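Local coordinates for protein endolysin (Escherichia coli O157 typing phage 15, PDB 7M5I) that probably hydrolyses the beta-1,4 linkages of host peptidoglycan as a family 24 lysozyme, breaking down the cell wall so that new phage particles are released, at residues I109-N113 against A114-V118; A121-M124 against Q125-N128. One frame throughout, in Å; residues are numbered along the deposited sequence.

Interaction 1 (I109-N113 against A114-V118); sequences IKRHN and AGNKV. With PO4 (phosphate ion), chain D.
Past the end of helix 107-113, Asn-116 N and, weakly, Ala-114 N turn back to Arg-111 O, and Gly-115 N to His-112 O. Asn-116 N gives Arg-111 O a bond of 2.9 Å at an N-H...O angle of 149°, reaching it tilted from the carbonyl plane. Gly-115 N, 3.1 Å from His-112 O, comes from above that carbonyl's plane. These two bonds back into the last turn, with Gly-115 at positive phi (77°), make a Schellman motif. Ala-114 N also bonds Lys-110 O weakly, while its methyl group rests against Lys-110 O and Arg-111 O.

Among the side chains, Arg-111 and Asn-116 run side by side in the same direction, with Arg-111 CD 3.8 Å from Asn-116 ND2 and the guanidinium and amide planes 29° apart. Asn-116, at the N-cap position of helix 117-124, turns its CG away from its own N, and OD1 accepts from Gly-119 N, capping the helix start.

The charged contact lies at the far end of Arg-111, whose chain is extended from CG to NE. A phosphate, probably from the crystallisation liquor, sits at the edge of the guanidinium, where its O3 accepts a weak bond from Arg-111 NH2 at 2.8 Å; the approach of NE to O3 is too short to be reliable. Arg-111 NH1 bonds Gly-119 O.

The turn thus joins helix 107-113 to helix 117-124 at the protein surface. His-112 reaches inward to Tyr-153 of helix 140-155 and to Thr-83. Asn-113 bonds Ala-78 O, at the end of helix 57-78, through ND2 and Lys-80 N, just beyond it, through OD1. Lys-117 forms a salt bridge with Glu-87 of helix 85-98.

Interaction 2 (A121-M124 against Q125-N128); sequences AEAM and QWWN. With PO4 (phosphate ion), chain C.
Gln-125 folds back along the last turn of helix 117-124, and its amide NE2 donates to Ala-121 O at 3.2 Å. The bond is nearly straight (163°) and the oxygen lies in the amide plane, yet NE2 stands above the plane of the Ala-121 carbonyl. CG beside the backbone N (chi1 -65°) and an extended chain beyond it carry the amide back to that oxygen. The backbone N of Gln-125 bonds Glu-122 O, one residue further along than the carbonyl taken by NE2.

Ala-123 meets the indole of Trp-126 through its backbone: CA is 3.7 Å from the centroid of the five-membered ring and 11° off the ring normal, a CH-pi contact over one face. Its methyl group touches the benzo part, CB to CE3 at 4.2 Å. Trp-126 N bonds Ala-123 O at 3.2 Å, and a water gives that oxygen a second bond, of 2.8 Å.

The same water accepts from Trp-127 NE1 at 3.0 Å, in the plane of the indole, and donates to O3 of a phosphate, probably from the crystallisation liquor; the direct bond from NE1 to O3 is weak. Met-124 opens a type I beta turn ending at Trp-127, whose N bonds Met-124 O weakly.

The segment 125-128 leads from helix 117-124 into strand 129-132. Met-124 and Trp-127 pack on helix 85-98, Gln-125 on helix 140-155, and Trp-127 meets Phe-108 of helix 107-113 with ring planes roughly perpendicular.

Interactions 1 and 2 follow each other along the chain and lie at the two ends of helix 117-124: 109-118 leads into it and 121-128 leads out, their centres 12 Å apart. They touch through Arg-111, whose NH1 is 3.8 Å from Ala-123 CB and whose NH2 is 3.8 Å from Trp-126 CH2. The Trp-126 side chain, with one phosphate at its edge, is also about 5 Å from the phosphate held by Arg-111, and both ions are probably from the crystallisation liquor; Thr-107 OG1 also bonds the phosphate of interaction 2. Both contacts lie away from the predicted catalytic residues Glu-21 and Asp-30.

Interaction 1 (I109-N113 against A114-V118)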
loop_
_atom_site.group_PDB
_atom_site.type_symbol
_atom_site.label_atom_id
_atom_site.label_comp_id
_atom_site.label_asym_id
_atom_site.label_seq_id
_atom_site.Cartn_x
_atom_site.Cartn_y
_atom_site.Cartn_z
ATOM N N ILE A 109 -13.813 2.880 -1.166
ATOM C CA ILE A 109 -13.934 3.410 0.226
ATOM C C ILE A 109 -15.408 3.778 0.488
ATOM O O ILE A 109 -15.858 3.572 1.641
ATOM C CB ILE A 109 -13.004 4.598 0.467
ATOM C CG1 ILE A 109 -12.745 4.772 1.968
ATOM C CG2 ILE A 109 -13.564 5.868 -0.147
ATOM C CD1 ILE A 109 -11.807 3.712 2.555
ATOM N N LYS A 110 -16.117 4.252 -0.540
ATOM C CA LYS A 110 -17.576 4.527 -0.468
ATOM C C LYS A 110 -18.322 3.230 -0.141
ATOM O O LYS A 110 -19.189 3.220 0.748
ATOM C CB LYS A 110 -17.998 5.195 -1.775
ATOM C CG LYS A 110 -17.649 6.679 -1.849
ATOM C CD LYS A 110 -18.473 7.433 -2.935
ATOM C CE LYS A 110 -17.854 8.709 -3.504
ATOM N NZ LYS A 110 -16.634 8.486 -4.319
ATOM N N ARG A 111 -17.980 2.142 -0.823
ATOM C CA ARG A 111 -18.638 0.833 -0.625
ATOM C C ARG A 111 -18.286 0.305 0.766
ATOM O O ARG A 111 -19.197 -0.233 1.458
ATOM C CB ARG A 111 -18.276 -0.153 -1.738
ATOM C CG ARG A 111 -18.849 0.262 -3.086
ATOM C CD ARG A 111 -18.481 -0.746 -4.149
ATOM N NE ARG A 111 -19.117 -0.451 -5.408
ATOM C CZ ARG A 111 -18.970 -1.159 -6.524
ATOM N NH1 ARG A 111 -18.238 -2.247 -6.540
ATOM N NH2 ARG A 111 -19.594 -0.778 -7.617
ATOM N N HIS A 112 -17.026 0.437 1.194
ATOM C CA HIS A 112 -16.622 0.006 2.551
ATOM C C HIS A 112 -17.522 0.734 3.558
ATOM O O HIS A 112 -18.102 0.048 4.447
ATOM C CB HIS A 112 -15.161 0.328 2.855
ATOM C CG HIS A 112 -14.774 -0.039 4.243
ATOM N ND1 HIS A 112 -14.578 -1.336 4.620
ATOM C CD2 HIS A 112 -14.640 0.702 5.347
ATOM C CE1 HIS A 112 -14.248 -1.376 5.880
ATOM N NE2 HIS A 112 -14.319 -0.152 6.358
ATOM N N ASN A 113 -17.688 2.050 3.385
ATOM C CA ASN A 113 -18.441 2.891 4.347
ATOM C C ASN A 113 -19.946 2.602 4.280
ATOM O O ASN A 113 -20.599 2.906 5.263
ATOM C CB ASN A 113 -18.091 4.371 4.189
ATOM C CG ASN A 113 -16.713 4.683 4.747
ATOM O OD1 ASN A 113 -16.225 3.996 5.651
ATOM N ND2 ASN A 113 -16.079 5.715 4.209
ATOM N N ALA A 114 -20.458 1.984 3.207
ATOM C CA ALA A 114 -21.870 1.565 3.045
ATOM C C ALA A 114 -22.096 0.124 3.546
ATOM O O ALA A 114 -23.264 -0.325 3.491
ATOM C CB ALA A 114 -22.279 1.697 1.595
ATOM N N GLY A 115 -21.065 -0.567 4.051
ATOM C CA GLY A 115 -21.175 -1.958 4.518
ATOM C C GLY A 115 -21.205 -2.945 3.369
ATOM O O GLY A 115 -21.536 -4.112 3.612
ATOM N N ASN A 116 -20.843 -2.521 2.153
ATOM C CA ASN A 116 -20.830 -3.366 0.933
ATOM C C ASN A 116 -19.410 -3.922 0.757
ATOM O O ASN A 116 -18.642 -3.354 -0.041
ATOM C CB ASN A 116 -21.300 -2.546 -0.259
ATOM C CG ASN A 116 -21.328 -3.317 -1.556
ATOM O OD1 ASN A 116 -21.164 -4.536 -1.564
ATOM N ND2 ASN A 116 -21.480 -2.601 -2.654
ATOM N N LYS A 117 -19.086 -4.966 1.511
ATOM C CA LYS A 117 -17.732 -5.518 1.598
ATOM C C LYS A 117 -17.390 -6.173 0.284
ATOM O O LYS A 117 -16.241 -5.992 -0.179
ATOM C CB LYS A 117 -17.592 -6.501 2.759
ATOM C CG LYS A 117 -17.801 -5.823 4.115
ATOM C CD LYS A 117 -17.923 -6.743 5.271
ATOM C CE LYS A 117 -18.354 -5.995 6.501
ATOM N NZ LYS A 117 -17.255 -5.766 7.436
ATOM N N VAL A 118 -18.284 -6.971 -0.256
ATOM C CA VAL A 118 -18.010 -7.674 -1.543
ATOM C C VAL A 118 -17.760 -6.635 -2.635
ATOM O O VAL A 118 -16.785 -6.790 -3.421
ATOM C CB VAL A 118 -19.165 -8.634 -1.870
ATOM C CG1 VAL A 118 -19.051 -9.246 -3.254
ATOM C CG2 VAL A 118 -19.250 -9.713 -0.788
HETATM P P PO4 D . -21.384 2.446 -6.339
HETATM O O1 PO4 D . -22.906 2.467 -6.443
HETATM O O2 PO4 D . -20.778 2.827 -7.699
HETATM O O3 PO4 D . -20.965 1.049 -5.937
HETATM O O4 PO4 D . -20.918 3.440 -5.267
#

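Interaction 2 (A121-M124 against Q125-N128)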
loop_
_atom_site.group_PDB
_atom_site.type_symbol
_atom_site.label_atom_id
_atom_site.label_comp_id
_atom_site.label_asym_id
_atom_site.label_seq_id
_atom_site.Cartn_x
_atom_site.Cartn_y
_atom_site.Cartn_z
ATOM N N ALA A 121 -14.326 -5.025 -2.191
ATOM C CA ALA A 121 -13.259 -5.932 -2.710
ATOM C C ALA A 121 -13.230 -5.861 -4.244
ATOM O O ALA A 121 -12.116 -5.817 -4.844
ATOM C CB ALA A 121 -13.431 -7.351 -2.236
ATOM N N GLU A 122 -14.387 -5.879 -4.902
ATOM C CA GLU A 122 -14.427 -5.727 -6.375
ATOM C C GLU A 122 -13.815 -4.388 -6.795
ATOM O O GLU A 122 -12.952 -4.393 -7.709
ATOM C CB GLU A 122 -15.871 -5.913 -6.882
ATOM C CG GLU A 122 -16.327 -7.358 -6.745
ATOM C CD GLU A 122 -17.825 -7.599 -6.866
ATOM O OE1 GLU A 122 -18.610 -6.599 -6.912
ATOM O OE2 GLU A 122 -18.198 -8.801 -6.876
ATOM N N ALA A 123 -14.252 -3.270 -6.209
ATOM C CA ALA A 123 -13.826 -1.907 -6.618
ATOM C C ALA A 123 -12.340 -1.663 -6.292
ATOM O O ALA A 123 -11.664 -0.853 -6.981
ATOM C CB ALA A 123 -14.719 -0.880 -5.972
ATOM N N MET A 124 -11.810 -2.334 -5.266
ATOM C CA MET A 124 -10.386 -2.253 -4.921
ATOM C C MET A 124 -9.558 -2.663 -6.161
ATOM O O MET A 124 -8.501 -2.041 -6.424
ATOM C CB MET A 124 -10.061 -3.180 -3.745
ATOM C CG MET A 124 -10.365 -2.567 -2.432
ATOM S SD MET A 124 -10.226 -3.760 -1.073
ATOM C CE MET A 124 -8.476 -4.095 -0.974
ATOM N N GLN A 125 -10.024 -3.654 -6.869
ATOM C CA GLN A 125 -9.249 -4.319 -7.951
ATOM C C GLN A 125 -9.349 -3.538 -9.265
ATOM O O GLN A 125 -8.574 -3.838 -10.172
ATOM C CB GLN A 125 -9.737 -5.747 -8.022
ATOM C CG GLN A 125 -9.395 -6.501 -6.745
ATOM C CD GLN A 125 -9.714 -7.932 -6.948
ATOM O OE1 GLN A 125 -8.957 -8.631 -7.627
ATOM N NE2 GLN A 125 -10.874 -8.319 -6.410
ATOM N N TRP A 126 -10.131 -2.465 -9.314
ATOM C CA TRP A 126 -10.159 -1.570 -10.493
ATOM C C TRP A 126 -8.811 -0.839 -10.639
ATOM O O TRP A 126 -8.534 -0.365 -11.750
ATOM C CB TRP A 126 -11.308 -0.561 -10.407
ATOM C CG TRP A 126 -12.662 -1.177 -10.350
ATOM C CD1 TRP A 126 -13.024 -2.473 -10.590
ATOM C CD2 TRP A 126 -13.884 -0.468 -10.044
ATOM N NE1 TRP A 126 -14.381 -2.612 -10.453
ATOM C CE2 TRP A 126 -14.936 -1.406 -10.120
ATOM C CE3 TRP A 126 -14.173 0.862 -9.728
ATOM C CZ2 TRP A 126 -16.271 -1.059 -9.880
ATOM C CZ3 TRP A 126 -15.491 1.217 -9.521
ATOM C CH2 TRP A 126 -16.520 0.271 -9.610
ATOM N N TRP A 127 -8.021 -0.690 -9.589
ATOM C CA TRP A 127 -6.805 0.137 -9.553
ATOM C C TRP A 127 -5.613 -0.704 -10.081
ATOM O O TRP A 127 -4.730 -1.084 -9.284
ATOM C CB TRP A 127 -6.584 0.701 -8.156
ATOM C CG TRP A 127 -7.613 1.730 -7.814
ATOM C CD1 TRP A 127 -8.839 1.497 -7.225
ATOM C CD2 TRP A 127 -7.550 3.138 -8.041
ATOM N NE1 TRP A 127 -9.562 2.653 -7.125
ATOM C CE2 TRP A 127 -8.778 3.685 -7.564
ATOM C CE3 TRP A 127 -6.596 4.006 -8.579
ATOM C CZ2 TRP A 127 -9.086 5.035 -7.700
ATOM C CZ3 TRP A 127 -6.902 5.344 -8.705
ATOM C CH2 TRP A 127 -8.114 5.854 -8.242
ATOM N N ASN A 128 -5.624 -0.983 -11.389
ATOM C CA ASN A 128 -4.567 -1.866 -11.961
ATOM C C ASN A 128 -3.873 -1.171 -13.146
ATOM O O ASN A 128 -3.193 -1.902 -13.899
ATOM C CB ASN A 128 -5.152 -3.204 -12.399
ATOM C CG ASN A 128 -6.247 -3.116 -13.421
ATOM O OD1 ASN A 128 -6.423 -2.105 -14.104
ATOM N ND2 ASN A 128 -7.045 -4.172 -13.512
HETATM P P PO4 C . -12.981 4.951 -8.727
HETATM O O1 PO4 C . -14.482 4.894 -9.022
HETATM O O2 PO4 C . -12.234 4.593 -10.007
HETATM O O3 PO4 C . -12.660 3.961 -7.638
HETATM O O4 PO4 C . -12.556 6.341 -8.287
HETATM O O HOH W 1 -12.391 1.819 -6.433
#